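PDB 5EGN: esterase from Uncultured bacterium, which hydrolyses carboxylic esters and, as a lactonase, degrades the N-acyl homoserine lactones that bacteria use for quorum sensing. Local coordinates for residues A[29-34]-A[166-171]; A[54-59]-A[173-178]. The protein carries 2 engineered substitutions. All blocks are in the same frame, centred on the assembly; numbering follows the deposited sequence.

Contact 1: A[29-34]-A[166-171]; sequences STNGGI and KAHFSV
Thr30 sets its CA over one face of the His168 imidazole, offset toward the rim, while Asn31 meets the same ring at its edge, and these two approaches define the contact. The Thr30 CA makes a CH-pi contact, 3.8 Å from the centroid of the His168 ring and 18° off the normal. The Thr30 methyl joins in beside it, CG2 standing 3.8 Å from His168 CD2, and the two side chains cross obliquely. Asn31 ND2 comes to the ring edge, in its plane, 3.2 Å from His168 CE1; here the side chains meet at about a right angle, with amide and ring planes 72° apart. The Asn31 side chain sets out with CG between the backbone N and the carbonyl carbon (chi1 57°). Its amide is gripped from both ends: OD1 accepts from Gly33 N at 2.9 Å, which makes an Asx turn at the start of the 3-10 segment, and ND2 is bonded to Asn174 OD1. The imidazole has its own polar partner elsewhere, since NE2 is hydrogen-bonded to Tyr36 OH of the second subunit, whose Phe40 ring also meets His168. The backbone also closes in near the root of the side chain: Ser29 O sits 3.3 Å from His168 CB. One residue further on, Ser29 CB touches Phe169 CB at 4.2 Å, while the Phe169 ring turns off to stack on Phe142. No hydrogen bond passes directly between the segments; they meet through ring and backbone packing, with Asn174 as a polar bridge, its ND2 bonded to His168 O. The contact joins the core of an alpha/beta hydrolase fold to its cap: the loop after strand 21-25, which in relatives commonly contributes to the oxyanion hole, lies against the end of helix 159-168, one of the helices inserted between strands 110-116 and 206-211.

Contact 2: A[54-59]-A[173-178]; sequences RGHGRS and SNFPKH
Phe175 carries its CG anti to the backbone N (chi1 -176°), and His56 turns its own CG anti to the carbonyl carbon, beside the backbone N; from these starting points the two side chains run side by side, pointing the same way. They join a loop of the alpha/beta hydrolase core, the one after strand 47-51, to the approach to helix 177-185 in the cap. His56 NE2 comes within 3.6 Å of Phe175 CE1, and His56 CD2 is 3.8 Å from Phe175 CD1. With centroids 5.3 Å apart and planes at 33°, the rings form an oblique aromatic pair. The imidazole is tied back to its own loop by ND1, which donates to Arg54 O at 3.1 Å from above that carbonyl's plane. Beyond the pair, Phe175 leans on Ser29 and Phe169.

Next to the aromatic pair the connection becomes polar and runs through the backbone. His56 to Ser59 form a type II' beta turn, closed by a bond from Ser59 N to His56 O, and glycine occupies its second position. There Gly57 N points across to Asn174 O. The side chain of Asn174 is engaged on both branches, OD1 by Asn31 and ND2 by His168. Pro176, at the N-cap position of helix 177-185, sets its CD 3.7 Å from Gly55 O. Asn174 O also receives a CA-H...O contact from His56 CA at 3.4 Å, and its main bond, Gly57 N to Asn174 O, is 2.8 Å long with an N-H...O angle of 140°, the donor lying in the carbonyl plane on a lone pair.

In the fold
From the N terminus, the chain leaves strand 21-25 into 29-34 and leaves strand 47-51 into 54-59; these two strands are neighbours in the central sheet. It then passes strands 87-92 and 110-116 and several cap helices before reaching 166-171, where contact 1 closes its long loop, and almost at once 173-178, where contact 2 closes the other; strands 206-211 and 233-237 follow later. Because the segments alternate, the two closures cross. Together they tie two adjoining core loops to the connection between helices 159-168 and 177-185. The centres are about 9 Å apart, Asn174 bridges the two contacts through its side chain, and both contacts also touch the second subunit.

Contact 1: A[29-34]-A[166-171]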
ATOM      1  N   SER A  29       0.550  14.974   0.958  1.00 27.07           N
ATOM      2  CA  SER A  29       1.803  14.459   1.533  1.00 28.02           C
ATOM      3  C   SER A  29       1.909  12.932   1.523  1.00 26.47           C
ATOM      4  O   SER A  29       2.947  12.382   1.891  1.00 25.22           O
ATOM      5  CB  SER A  29       1.998  14.965   2.967  1.00 29.67           C
ATOM      6  OG  SER A  29       1.304  14.144   3.888  1.00 28.83           O
ATOM      7  N   THR A  30       0.849  12.250   1.103  1.00 25.33           N
ATOM      8  CA  THR A  30       0.872  10.793   1.029  1.00 24.24           C
ATOM      9  C   THR A  30       1.040  10.329  -0.411  1.00 23.69           C
ATOM     10  O   THR A  30       1.551  11.067  -1.254  1.00 24.59           O
ATOM     11  CB  THR A  30      -0.412  10.171   1.606  1.00 24.35           C
ATOM     12  OG1 THR A  30      -1.512  10.433   0.724  1.00 23.95           O
ATOM     13  CG2 THR A  30      -0.718  10.751   2.977  1.00 24.51           C
ATOM     14  N   ASN A  31       0.616   9.099  -0.683  1.00 23.16           N
ATOM     15  CA  ASN A  31       0.573   8.580  -2.045  1.00 23.28           C
ATOM     16  C   ASN A  31      -0.494   7.503  -2.199  1.00 22.81           C
ATOM     17  O   ASN A  31      -1.297   7.281  -1.294  1.00 23.04           O
ATOM     18  CB  ASN A  31       1.936   8.028  -2.468  1.00 23.88           C
ATOM     19  CG  ASN A  31       2.446   6.946  -1.538  1.00 23.31           C
ATOM     20  OD1 ASN A  31       1.973   5.810  -1.564  1.00 22.61           O
ATOM     21  ND2 ASN A  31       3.432   7.291  -0.720  1.00 23.36           N
ATOM     22  N   GLY A  32      -0.488   6.833  -3.348  1.00 22.57           N
ATOM     23  CA  GLY A  32      -1.515   5.864  -3.688  1.00 21.83           C
ATOM     24  C   GLY A  32      -1.593   4.651  -2.779  1.00 21.72           C
ATOM     25  O   GLY A  32      -2.649   4.018  -2.662  1.00 21.79           O
ATOM     26  N   GLY A  33      -0.479   4.336  -2.126  1.00 22.09           N
ATOM     27  CA  GLY A  33      -0.409   3.198  -1.227  1.00 21.88           C
ATOM     28  C   GLY A  33      -1.532   3.198  -0.204  1.00 21.52           C
ATOM     29  O   GLY A  33      -2.072   2.149   0.130  1.00 21.46           O
ATOM     30  N   ILE A  34      -1.899   4.387   0.267  1.00 22.05           N
ATOM     31  CA  ILE A  34      -2.967   4.559   1.257  1.00 22.09           C
ATOM     32  C   ILE A  34      -4.279   3.847   0.889  1.00 20.95           C
ATOM     33  O   ILE A  34      -5.116   3.603   1.759  1.00 20.33           O
ATOM     34  CB  ILE A  34      -3.269   6.067   1.491  1.00 21.71           C
ATOM     35  CG1 ILE A  34      -3.960   6.294   2.840  1.00 21.16           C
ATOM     36  CG2 ILE A  34      -4.099   6.641   0.348  1.00 21.92           C
ATOM     37  CD1 ILE A  34      -4.151   7.752   3.193  1.00 21.42           C
ATOM     38  N   LYS A 166       3.054  10.352   9.695  1.00 27.04           N
ATOM     39  CA  LYS A 166       4.168  11.189  10.123  1.00 27.66           C
ATOM     40  C   LYS A 166       5.412  10.863   9.310  1.00 27.68           C
ATOM     41  O   LYS A 166       6.280  11.713   9.110  1.00 28.38           O
ATOM     42  CB  LYS A 166       4.448  11.015  11.618  1.00 28.57           C
ATOM     43  CG  LYS A 166       3.636  11.941  12.507  1.00 30.49           C
ATOM     44  CD  LYS A 166       4.113  11.884  13.952  1.00 32.18           C
ATOM     45  CE  LYS A 166       3.300  12.818  14.837  1.00 35.66           C
ATOM     46  NZ  LYS A 166       3.765  12.795  16.253  1.00 38.67           N
ATOM     47  N   ALA A 167       5.487   9.623   8.839  1.00 26.71           N
ATOM     48  CA  ALA A 167       6.600   9.189   8.007  1.00 26.88           C
ATOM     49  C   ALA A 167       6.500   9.754   6.592  1.00 27.55           C
ATOM     50  O   ALA A 167       7.515  10.055   5.965  1.00 28.10           O
ATOM     51  CB  ALA A 167       6.660   7.677   7.964  1.00 26.46           C
ATOM     52  N   HIS A 168       5.272   9.896   6.099  1.00 26.85           N
ATOM     53  CA  HIS A 168       5.035  10.347   4.727  1.00 26.23           C
ATOM     54  C   HIS A 168       5.688  11.689   4.387  1.00 27.83           C
ATOM     55  O   HIS A 168       6.288  11.833   3.321  1.00 27.58           O
ATOM     56  CB  HIS A 168       3.532  10.435   4.454  1.00 25.71           C
ATOM     57  CG  HIS A 168       2.954   9.198   3.839  1.00 24.18           C
ATOM     58  ND1 HIS A 168       3.363   8.717   2.614  1.00 23.75           N
ATOM     59  CD2 HIS A 168       1.992   8.350   4.273  1.00 23.81           C
ATOM     60  CE1 HIS A 168       2.681   7.623   2.322  1.00 23.26           C
ATOM     61  NE2 HIS A 168       1.843   7.380   3.313  1.00 22.89           N
ATOM     62  N   PHE A 169       5.578  12.671   5.278  1.00 28.75           N
ATOM     63  CA  PHE A 169       6.108  13.999   4.979  1.00 30.47           C
ATOM     64  C   PHE A 169       7.546  14.175   5.457  1.00 30.97           C
ATOM     65  O   PHE A 169       8.166  15.207   5.203  1.00 32.17           O
ATOM     66  CB  PHE A 169       5.219  15.091   5.588  1.00 33.69           C
ATOM     67  CG  PHE A 169       5.199  15.107   7.094  1.00 34.46           C
ATOM     68  CD1 PHE A 169       6.162  15.802   7.807  1.00 35.21           C
ATOM     69  CD2 PHE A 169       4.196  14.459   7.793  1.00 33.40           C
ATOM     70  CE1 PHE A 169       6.142  15.828   9.185  1.00 35.90           C
ATOM     71  CE2 PHE A 169       4.170  14.488   9.172  1.00 33.40           C
ATOM     72  CZ  PHE A 169       5.145  15.171   9.868  1.00 35.52           C
ATOM     73  N   SER A 170       8.072  13.170   6.147  1.00 30.67           N
ATOM     74  CA  SER A 170       9.447  13.222   6.631  1.00 30.35           C
ATOM     75  C   SER A 170      10.393  12.546   5.648  1.00 30.09           C
ATOM     76  O   SER A 170      11.612  12.610   5.801  1.00 34.36           O
ATOM     77  CB  SER A 170       9.557  12.566   8.009  1.00 31.20           C
ATOM     78  OG  SER A 170       8.782  13.264   8.968  1.00 37.26           O
ATOM     79  N   VAL A 171       9.824  11.897   4.638  1.00 28.96           N
ATOM     80  CA  VAL A 171      10.619  11.249   3.603  1.00 28.64           C
ATOM     81  C   VAL A 171      10.619  12.087   2.327  1.00 28.72           C
ATOM     82  O   VAL A 171       9.611  12.151   1.622  1.00 28.24           O
ATOM     83  CB  VAL A 171      10.100   9.831   3.294  1.00 28.01           C
ATOM     84  CG1 VAL A 171      10.898   9.206   2.161  1.00 27.93           C
ATOM     85  CG2 VAL A 171      10.168   8.961   4.540  1.00 28.01           C
TER

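Contact 2: A[54-59]-A[173-178]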
ATOM      1  N   ARG A  54       1.162  14.832  -8.536  1.00 27.74           N
ATOM      2  CA  ARG A  54       2.474  15.399  -8.808  1.00 28.94           C
ATOM      3  C   ARG A  54       3.065  15.929  -7.507  1.00 29.00           C
ATOM      4  O   ARG A  54       2.357  16.510  -6.686  1.00 28.34           O
ATOM      5  CB  ARG A  54       2.394  16.506  -9.862  1.00 29.73           C
ATOM      6  CG  ARG A  54       1.481  17.666  -9.502  1.00 29.77           C
ATOM      7  CD  ARG A  54       1.638  18.808 -10.491  1.00 30.60           C
ATOM      8  NE  ARG A  54       1.383  18.376 -11.862  1.00 30.73           N
ATOM      9  CZ  ARG A  54       1.558  19.141 -12.934  1.00 30.79           C
ATOM     10  NH1 ARG A  54       1.992  20.387 -12.799  1.00 31.46           N
ATOM     11  NH2 ARG A  54       1.299  18.662 -14.143  1.00 32.14           N
ATOM     12  N   GLY A  55       4.358  15.706  -7.313  1.00 29.06           N
ATOM     13  CA  GLY A  55       5.012  16.102  -6.082  1.00 29.01           C
ATOM     14  C   GLY A  55       4.879  15.056  -4.992  1.00 28.60           C
ATOM     15  O   GLY A  55       5.358  15.248  -3.875  1.00 28.25           O
ATOM     16  N   HIS A  56       4.226  13.945  -5.318  1.00 27.81           N
ATOM     17  CA  HIS A  56       3.995  12.881  -4.349  1.00 27.11           C
ATOM     18  C   HIS A  56       4.456  11.524  -4.860  1.00 26.85           C
ATOM     19  O   HIS A  56       4.320  11.215  -6.044  1.00 26.49           O
ATOM     20  CB  HIS A  56       2.512  12.803  -3.978  1.00 27.18           C
ATOM     21  CG  HIS A  56       1.985  14.039  -3.321  1.00 27.42           C
ATOM     22  ND1 HIS A  56       1.655  15.174  -4.029  1.00 27.79           N
ATOM     23  CD2 HIS A  56       1.729  14.317  -2.021  1.00 27.58           C
ATOM     24  CE1 HIS A  56       1.218  16.100  -3.193  1.00 28.35           C
ATOM     25  NE2 HIS A  56       1.253  15.605  -1.968  1.00 27.71           N
ATOM     26  N   GLY A  57       5.002  10.724  -3.950  1.00 26.53           N
ATOM     27  CA  GLY A  57       5.333   9.335  -4.215  1.00 25.53           C
ATOM     28  C   GLY A  57       6.205   9.066  -5.424  1.00 26.16           C
ATOM     29  O   GLY A  57       7.376   9.445  -5.460  1.00 26.05           O
ATOM     30  N   ARG A  58       5.623   8.407  -6.419  1.00 25.79           N
ATOM     31  CA  ARG A  58       6.373   7.921  -7.569  1.00 26.20           C
ATOM     32  C   ARG A  58       6.255   8.839  -8.781  1.00 26.92           C
ATOM     33  O   ARG A  58       6.886   8.604  -9.811  1.00 27.68           O
ATOM     34  CB  ARG A  58       5.895   6.517  -7.933  1.00 25.93           C
ATOM     35  CG  ARG A  58       5.991   5.533  -6.786  1.00 25.56           C
ATOM     36  CD  ARG A  58       5.179   4.289  -7.073  1.00 24.91           C
ATOM     37  NE  ARG A  58       3.799   4.409  -6.617  1.00 24.56           N
ATOM     38  CZ  ARG A  58       3.222   3.564  -5.771  1.00 24.36           C
ATOM     39  NH1 ARG A  58       3.908   2.536  -5.293  1.00 24.51           N
ATOM     40  NH2 ARG A  58       1.961   3.742  -5.404  1.00 24.11           N
ATOM     41  N   SER A  59       5.440   9.879  -8.654  1.00 27.08           N
ATOM     42  CA  SER A  59       5.264  10.843  -9.733  1.00 28.37           C
ATOM     43  C   SER A  59       6.375  11.882  -9.722  1.00 29.56           C
ATOM     44  O   SER A  59       7.096  12.020  -8.732  1.00 29.31           O
ATOM     45  CB  SER A  59       3.901  11.530  -9.629  1.00 28.37           C
ATOM     46  OG  SER A  59       2.850  10.624  -9.912  1.00 27.39           O
ATOM     47  N   SER A 173      11.907  11.556  -0.427  1.00 28.25           N
ATOM     48  CA  SER A 173      11.716  10.719  -1.602  1.00 27.89           C
ATOM     49  C   SER A 173      10.238  10.624  -1.966  1.00 26.94           C
ATOM     50  O   SER A 173       9.886  10.465  -3.132  1.00 26.84           O
ATOM     51  CB  SER A 173      12.289   9.322  -1.359  1.00 26.69           C
ATOM     52  OG  SER A 173      13.459   9.387  -0.563  1.00 28.66           O
ATOM     53  N   ASN A 174       9.381  10.721  -0.956  1.00 26.61           N
ATOM     54  CA  ASN A 174       7.940  10.655  -1.160  1.00 26.79           C
ATOM     55  C   ASN A 174       7.321  12.043  -1.248  1.00 27.22           C
ATOM     56  O   ASN A 174       6.480  12.309  -2.106  1.00 26.45           O
ATOM     57  CB  ASN A 174       7.283   9.857  -0.031  1.00 25.96           C
ATOM     58  CG  ASN A 174       5.770   9.873  -0.107  1.00 25.02           C
ATOM     59  OD1 ASN A 174       5.170   9.163  -0.911  1.00 24.83           O
ATOM     60  ND2 ASN A 174       5.143  10.680   0.743  1.00 25.75           N
ATOM     61  N   PHE A 175       7.751  12.926  -0.356  1.00 28.16           N
ATOM     62  CA  PHE A 175       7.196  14.268  -0.272  1.00 29.18           C
ATOM     63  C   PHE A 175       8.283  15.261   0.111  1.00 30.13           C
ATOM     64  O   PHE A 175       8.534  15.486   1.294  1.00 30.93           O
ATOM     65  CB  PHE A 175       6.051  14.302   0.742  1.00 29.41           C
ATOM     66  CG  PHE A 175       5.352  15.627   0.832  1.00 30.95           C
ATOM     67  CD1 PHE A 175       4.539  16.067  -0.198  1.00 33.73           C
ATOM     68  CD2 PHE A 175       5.484  16.420   1.959  1.00 32.73           C
ATOM     69  CE1 PHE A 175       3.885  17.281  -0.116  1.00 31.77           C
ATOM     70  CE2 PHE A 175       4.831  17.636   2.049  1.00 36.15           C
ATOM     71  CZ  PHE A 175       4.030  18.067   1.009  1.00 33.06           C
ATOM     72  N   PRO A 176       8.944  15.852  -0.894  1.00 30.49           N
ATOM     73  CA  PRO A 176      10.012  16.818  -0.626  1.00 31.84           C
ATOM     74  C   PRO A 176       9.460  18.153  -0.148  1.00 33.86           C
ATOM     75  O   PRO A 176       8.280  18.439  -0.338  1.00 34.12           O
ATOM     76  CB  PRO A 176      10.704  16.960  -1.982  1.00 31.60           C
ATOM     77  CG  PRO A 176       9.645  16.667  -2.969  1.00 30.68           C
ATOM     78  CD  PRO A 176       8.729  15.652  -2.337  1.00 30.19           C
ATOM     79  N   LYS A 177      10.316  18.959   0.468  1.00 35.66           N
ATOM     80  CA  LYS A 177       9.894  20.203   1.100  1.00 37.69           C
ATOM     81  C   LYS A 177       9.436  21.257   0.093  1.00 38.63           C
ATOM     82  O   LYS A 177       8.525  22.047   0.367  1.00 46.23           O
ATOM     83  CB  LYS A 177      11.035  20.756   1.951  1.00 39.89           C
ATOM     84  CG  LYS A 177      10.635  21.901   2.846  1.00 43.06           C
ATOM     85  CD  LYS A 177       9.394  21.578   3.652  1.00 45.28           C
ATOM     86  CE  LYS A 177       8.618  22.855   3.910  1.00 52.81           C
ATOM     87  NZ  LYS A 177       9.470  23.919   4.518  1.00 54.81           N
ATOM     88  N   HIS A 178      10.070  21.258  -1.074  1.00 37.88           N
ATOM     89  CA  HIS A 178       9.778  22.256  -2.094  1.00 37.97           C
ATOM     90  C   HIS A 178       8.381  22.073  -2.679  1.00 37.93           C
ATOM     91  O   HIS A 178       7.782  23.024  -3.173  1.00 41.49           O
ATOM     92  CB  HIS A 178      10.824  22.210  -3.209  1.00 36.24           C
ATOM     93  CG  HIS A 178      10.606  21.113  -4.205  1.00 35.05           C
ATOM     94  ND1 HIS A 178      11.175  19.864  -4.075  1.00 36.27           N
ATOM     95  CD2 HIS A 178       9.894  21.084  -5.356  1.00 35.43           C
ATOM     96  CE1 HIS A 178      10.814  19.111  -5.099  1.00 37.02           C
ATOM     97  NE2 HIS A 178      10.037  19.826  -5.890  1.00 35.93           N
TER